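Local coordinates for protein ulvan Lyase-PL25 (Pseudoalteromonas sp. PLSV, PDB 5UAM) that cleaves ulvan, the sulfated cell-wall polysaccharide of green seaweeds, as a beta-propeller lyase of polysaccharide lyase family 25, at residues Tyr65-Pro79 with Val450-Pro462. Numbering follows the deposited sequence.
Sequences YIASYNHQTGQWQGP and VTRSLVDLKTAMP
Strand 75-81, at one edge of a four-stranded antiparallel propeller blade, is covered by the last modelled residues of the chain, whose short helix 454-460 runs at 29° to strand 75-79, and W76 and R452 are central to the contact. W76 NE1 donates a hydrogen bond to the backbone O of T451 (2.9 Å), which lies close to the ring plane, while the donor stands well above the T451 carbonyl plane (45° out of it). Over one indole face passes the aliphatic part of R452, with CD 4.0 Å from the centroid of the five-membered ring in a CH-pi contact. CG of R452 lies anti to the backbone N (chi1 -178°) and the chain stays extended to NE, which carries the guanidinium past W76 CB to the G78 carbonyl. There NH1 and NH2 both bond to G78 O (2.9 and 2.8 Å), end-on and in the guanidinium plane. NE and NH2 also grip D456 OD2 side-on, NE at 2.8 Å in a salt bridge, so the flat group is fixed in rotation. A leucine in place of R452 would probably leave G78 O without these two donors and the D456 carboxylate without its countercharge. V450 CG1 sits over the centre of the Y69 ring, 3.5 Å from its centroid. Farther along, M461 SD packs against P79 CD (3.8 Å). Around this contact, the F29 ring meets that of W76 with nearly parallel planes, F29 O takes R452 NH1, L443 of strand 439-444 touches W76 and V450, and strand 452-453 pairs antiparallel with strand 25-26.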
loop_
_atom_site.group_PDB
_atom_site.type_symbol
_atom_site.label_atom_id
_atom_site.label_comp_id
_atom_site.label_asym_id
_atom_site.label_seq_id
_atom_site.Cartn_x
_atom_site.Cartn_y
_atom_site.Cartn_z
ATOM N N TYR A 65 3.455 -12.194 -9.460
ATOM C CA TYR A 65 2.535 -13.078 -10.161
ATOM C C TYR A 65 1.190 -12.385 -10.342
ATOM O O TYR A 65 0.745 -11.604 -9.486
ATOM C CB TYR A 65 2.346 -14.399 -9.398
ATOM C CG TYR A 65 3.514 -15.331 -9.591
ATOM C CD1 TYR A 65 4.726 -15.098 -8.943
ATOM C CD2 TYR A 65 3.446 -16.395 -10.486
ATOM C CE1 TYR A 65 5.820 -15.909 -9.140
ATOM C CE2 TYR A 65 4.548 -17.221 -10.699
ATOM C CZ TYR A 65 5.731 -16.978 -10.014
ATOM O OH TYR A 65 6.823 -17.799 -10.236
ATOM N N ILE A 66 0.536 -12.682 -11.461
ATOM C CA ILE A 66 -0.710 -12.023 -11.825
ATOM C C ILE A 66 -1.708 -13.066 -12.317
ATOM O O ILE A 66 -1.358 -13.990 -13.053
ATOM C CB ILE A 66 -0.485 -10.916 -12.868
ATOM C CG1 ILE A 66 -1.801 -10.262 -13.231
ATOM C CG2 ILE A 66 0.211 -11.456 -14.061
ATOM C CD1 ILE A 66 -1.633 -8.952 -14.008
ATOM N N ALA A 67 -2.951 -12.925 -11.882
ATOM C CA ALA A 67 -4.047 -13.770 -12.322
ATOM C C ALA A 67 -5.247 -12.888 -12.642
ATOM O O ALA A 67 -5.252 -11.683 -12.381
ATOM C CB ALA A 67 -4.427 -14.792 -11.236
ATOM N N SER A 68 -6.273 -13.479 -13.236
ATOM C CA SER A 68 -7.497 -12.741 -13.498
ATOM C C SER A 68 -8.702 -13.650 -13.356
ATOM O O SER A 68 -8.615 -14.861 -13.578
ATOM C CB SER A 68 -7.482 -12.113 -14.879
ATOM O OG SER A 68 -7.546 -13.076 -15.905
ATOM N N TYR A 69 -9.831 -13.025 -13.011
ATOM C CA TYR A 69 -11.117 -13.699 -12.893
ATOM C C TYR A 69 -12.131 -13.000 -13.783
ATOM O O TYR A 69 -12.322 -11.785 -13.676
ATOM C CB TYR A 69 -11.604 -13.698 -11.447
ATOM C CG TYR A 69 -12.897 -14.460 -11.254
ATOM C CD1 TYR A 69 -12.947 -15.831 -11.411
ATOM C CD2 TYR A 69 -14.079 -13.800 -10.964
ATOM C CE1 TYR A 69 -14.125 -16.528 -11.243
ATOM C CE2 TYR A 69 -15.263 -14.487 -10.786
ATOM C CZ TYR A 69 -15.276 -15.851 -10.922
ATOM O OH TYR A 69 -16.441 -16.578 -10.754
ATOM N N ASN A 70 -12.784 -13.769 -14.636
ATOM C CA ASN A 70 -13.852 -13.280 -15.502
ATOM C C ASN A 70 -15.170 -13.561 -14.795
ATOM O O ASN A 70 -15.562 -14.721 -14.631
ATOM C CB ASN A 70 -13.785 -14.015 -16.839
ATOM C CG ASN A 70 -14.809 -13.530 -17.830
ATOM O OD1 ASN A 70 -15.966 -13.294 -17.488
ATOM N ND2 ASN A 70 -14.383 -13.366 -19.075
ATOM N N HIS A 71 -15.846 -12.495 -14.366
ATOM C CA HIS A 71 -17.059 -12.662 -13.571
ATOM C C HIS A 71 -18.218 -13.218 -14.380
ATOM O O HIS A 71 -19.112 -13.850 -13.801
ATOM C CB HIS A 71 -17.426 -11.329 -12.914
ATOM C CG HIS A 71 -16.441 -10.895 -11.872
ATOM N ND1 HIS A 71 -16.634 -11.140 -10.529
ATOM C CD2 HIS A 71 -15.236 -10.283 -11.972
ATOM C CE1 HIS A 71 -15.606 -10.665 -9.844
ATOM N NE2 HIS A 71 -14.742 -10.144 -10.697
ATOM N N GLN A 72 -18.250 -12.986 -15.695
ATOM C CA GLN A 72 -19.349 -13.500 -16.506
ATOM C C GLN A 72 -19.216 -14.991 -16.774
ATOM O O GLN A 72 -20.211 -15.716 -16.742
ATOM C CB GLN A 72 -19.445 -12.737 -17.831
ATOM C CG GLN A 72 -20.609 -13.197 -18.731
ATOM C CD GLN A 72 -20.750 -12.378 -20.006
ATOM O OE1 GLN A 72 -19.898 -11.544 -20.326
ATOM N NE2 GLN A 72 -21.835 -12.613 -20.744
ATOM N N THR A 73 -17.996 -15.469 -17.046
ATOM C CA THR A 73 -17.807 -16.874 -17.384
ATOM C C THR A 73 -17.413 -17.715 -16.182
ATOM O O THR A 73 -17.509 -18.945 -16.250
ATOM C CB THR A 73 -16.710 -17.020 -18.445
ATOM O OG1 THR A 73 -15.467 -16.585 -17.891
ATOM C CG2 THR A 73 -17.027 -16.181 -19.693
ATOM N N GLY A 74 -16.974 -17.092 -15.094
ATOM C CA GLY A 74 -16.505 -17.822 -13.943
ATOM C C GLY A 74 -15.118 -18.398 -14.086
ATOM O O GLY A 74 -14.736 -19.237 -13.265
ATOM N N GLN A 75 -14.355 -17.982 -15.092
ATOM C CA GLN A 75 -13.078 -18.599 -15.422
ATOM C C GLN A 75 -11.934 -17.771 -14.856
ATOM O O GLN A 75 -11.912 -16.541 -14.992
ATOM C CB GLN A 75 -12.887 -18.706 -16.940
ATOM N N TRP A 76 -10.979 -18.460 -14.238
ATOM C CA TRP A 76 -9.707 -17.892 -13.846
ATOM C C TRP A 76 -8.648 -18.139 -14.912
ATOM O O TRP A 76 -8.612 -19.191 -15.560
ATOM C CB TRP A 76 -9.211 -18.553 -12.553
ATOM C CG TRP A 76 -9.933 -18.149 -11.314
ATOM C CD1 TRP A 76 -11.035 -18.747 -10.762
ATOM C CD2 TRP A 76 -9.588 -17.061 -10.454
ATOM N NE1 TRP A 76 -11.392 -18.077 -9.615
ATOM C CE2 TRP A 76 -10.520 -17.046 -9.403
ATOM C CE3 TRP A 76 -8.574 -16.082 -10.474
ATOM C CZ2 TRP A 76 -10.470 -16.085 -8.369
ATOM C CZ3 TRP A 76 -8.525 -15.151 -9.453
ATOM C CH2 TRP A 76 -9.472 -15.163 -8.418
ATOM N N GLN A 77 -7.746 -17.163 -15.047
ATOM C CA GLN A 77 -6.519 -17.291 -15.817
ATOM C C GLN A 77 -5.328 -17.055 -14.907
ATOM O O GLN A 77 -5.373 -16.199 -14.023
ATOM C CB GLN A 77 -6.439 -16.232 -16.921
ATOM C CG GLN A 77 -7.597 -16.239 -17.902
ATOM C CD GLN A 77 -7.487 -17.333 -18.924
ATOM O OE1 GLN A 77 -6.466 -17.470 -19.597
ATOM N NE2 GLN A 77 -8.548 -18.122 -19.060
ATOM N N GLY A 78 -4.257 -17.796 -15.137
ATOM C CA GLY A 78 -3.048 -17.630 -14.380
ATOM C C GLY A 78 -3.085 -18.409 -13.088
ATOM O O GLY A 78 -3.929 -19.278 -12.881
ATOM N N PRO A 79 -2.162 -18.111 -12.187
ATOM C CA PRO A 79 -1.226 -16.982 -12.222
ATOM C C PRO A 79 -0.052 -17.193 -13.182
ATOM O O PRO A 79 0.371 -18.318 -13.466
ATOM C CB PRO A 79 -0.727 -16.928 -10.793
ATOM C CG PRO A 79 -0.766 -18.343 -10.330
ATOM C CD PRO A 79 -2.022 -18.907 -10.957
ATOM N N VAL A 450 -14.067 -15.641 -3.851
ATOM C CA VAL A 450 -14.362 -16.029 -5.227
ATOM C C VAL A 450 -13.652 -17.356 -5.463
ATOM O O VAL A 450 -12.423 -17.403 -5.524
ATOM C CB VAL A 450 -13.863 -14.975 -6.216
ATOM C CG1 VAL A 450 -14.153 -15.418 -7.650
ATOM C CG2 VAL A 450 -14.484 -13.625 -5.943
ATOM N N THR A 451 -14.418 -18.425 -5.605
ATOM C CA THR A 451 -13.829 -19.756 -5.640
ATOM C C THR A 451 -13.209 -20.075 -6.996
ATOM O O THR A 451 -13.467 -19.420 -8.017
ATOM C CB THR A 451 -14.851 -20.828 -5.272
ATOM O OG1 THR A 451 -15.903 -20.890 -6.243
ATOM C CG2 THR A 451 -15.469 -20.553 -3.882
ATOM N N ARG A 452 -12.361 -21.100 -6.979
ATOM C CA ARG A 452 -11.710 -21.611 -8.177
ATOM C C ARG A 452 -11.775 -23.135 -8.183
ATOM O O ARG A 452 -11.679 -23.774 -7.133
ATOM C CB ARG A 452 -10.247 -21.189 -8.219
ATOM C CG ARG A 452 -9.519 -21.652 -9.474
ATOM C CD ARG A 452 -8.149 -20.980 -9.650
ATOM N NE ARG A 452 -7.657 -21.226 -11.008
ATOM C CZ ARG A 452 -6.570 -20.662 -11.537
ATOM N NH1 ARG A 452 -5.804 -19.867 -10.805
ATOM N NH2 ARG A 452 -6.266 -20.883 -12.796
ATOM N N SER A 453 -11.943 -23.717 -9.365
ATOM C CA SER A 453 -11.867 -25.163 -9.512
ATOM C C SER A 453 -10.487 -25.644 -9.101
ATOM O O SER A 453 -9.471 -25.138 -9.581
ATOM C CB SER A 453 -12.115 -25.526 -10.973
ATOM O OG SER A 453 -11.565 -26.782 -11.304
ATOM N N LEU A 454 -10.446 -26.673 -8.255
ATOM C CA LEU A 454 -9.157 -27.201 -7.822
ATOM C C LEU A 454 -8.403 -27.847 -8.982
ATOM O O LEU A 454 -7.182 -27.692 -9.092
ATOM C CB LEU A 454 -9.364 -28.212 -6.696
ATOM C CG LEU A 454 -8.089 -28.785 -6.078
ATOM C CD1 LEU A 454 -7.159 -27.689 -5.593
ATOM C CD2 LEU A 454 -8.471 -29.735 -4.942
ATOM N N VAL A 455 -9.112 -28.547 -9.864
ATOM C CA VAL A 455 -8.475 -29.127 -11.048
ATOM C C VAL A 455 -7.834 -28.026 -11.885
ATOM O O VAL A 455 -6.704 -28.161 -12.370
ATOM C CB VAL A 455 -9.505 -29.917 -11.865
ATOM C CG1 VAL A 455 -8.944 -30.285 -13.242
ATOM C CG2 VAL A 455 -9.906 -31.187 -11.114
ATOM N N ASP A 456 -8.569 -26.934 -12.092
ATOM C CA ASP A 456 -8.050 -25.808 -12.862
ATOM C C ASP A 456 -6.823 -25.214 -12.200
ATOM O O ASP A 456 -5.832 -24.901 -12.875
ATOM C CB ASP A 456 -9.140 -24.749 -12.986
ATOM C CG ASP A 456 -8.717 -23.576 -13.839
ATOM O OD1 ASP A 456 -8.423 -23.806 -15.028
ATOM O OD2 ASP A 456 -8.703 -22.442 -13.335
ATOM N N LEU A 457 -6.877 -25.031 -10.885
ATOM C CA LEU A 457 -5.769 -24.410 -10.165
ATOM C C LEU A 457 -4.526 -25.273 -10.285
ATOM O O LEU A 457 -3.443 -24.780 -10.611
ATOM C CB LEU A 457 -6.156 -24.207 -8.694
ATOM C CG LEU A 457 -5.180 -23.473 -7.752
ATOM C CD1 LEU A 457 -5.933 -22.827 -6.603
ATOM C CD2 LEU A 457 -4.109 -24.412 -7.194
ATOM N N LYS A 458 -4.673 -26.574 -10.049
ATOM C CA LYS A 458 -3.525 -27.472 -10.119
ATOM C C LYS A 458 -2.901 -27.472 -11.510
ATOM O O LYS A 458 -1.672 -27.483 -11.646
ATOM C CB LYS A 458 -3.938 -28.886 -9.702
ATOM C CG LYS A 458 -4.336 -29.000 -8.230
ATOM N N THR A 459 -3.725 -27.475 -12.556
ATOM C CA THR A 459 -3.195 -27.398 -13.911
ATOM C C THR A 459 -2.404 -26.105 -14.115
ATOM O O THR A 459 -1.382 -26.093 -14.814
ATOM C CB THR A 459 -4.350 -27.480 -14.913
ATOM O OG1 THR A 459 -5.088 -28.699 -14.708
ATOM C CG2 THR A 459 -3.830 -27.456 -16.343
ATOM N N ALA A 460 -2.858 -25.015 -13.514
ATOM C CA ALA A 460 -2.256 -23.715 -13.784
ATOM C C ALA A 460 -1.034 -23.428 -12.924
ATOM O O ALA A 460 -0.213 -22.585 -13.308
ATOM C CB ALA A 460 -3.276 -22.601 -13.553
ATOM N N MET A 461 -0.885 -24.077 -11.779
ATOM C CA MET A 461 0.135 -23.624 -10.838
ATOM C C MET A 461 1.527 -23.946 -11.384
ATOM O O MET A 461 1.805 -25.116 -11.691
ATOM C CB MET A 461 -0.078 -24.205 -9.444
ATOM C CG MET A 461 -1.211 -23.533 -8.644
ATOM S SD MET A 461 -1.213 -21.700 -8.544
ATOM C CE MET A 461 0.390 -21.405 -7.825
ATOM N N PRO A 462 2.426 -22.941 -11.552
ATOM C CA PRO A 462 3.718 -23.154 -12.223
ATOM C C PRO A 462 4.738 -23.903 -11.362
ATOM O O PRO A 462 4.624 -25.122 -11.200
ATOM C CB PRO A 462 4.211 -21.716 -12.508
ATOM C CG PRO A 462 3.053 -20.797 -12.147
ATOM C CD PRO A 462 2.294 -21.535 -11.112
HETATM O O HOH W 1 -16.035 -18.663 -8.896
HETATM O O HOH W 2 -11.222 -21.277 -13.839
HETATM O O HOH W 3 -6.667 -21.380 -15.877
HETATM O O HOH W 4 -0.303 -20.513 -15.106
#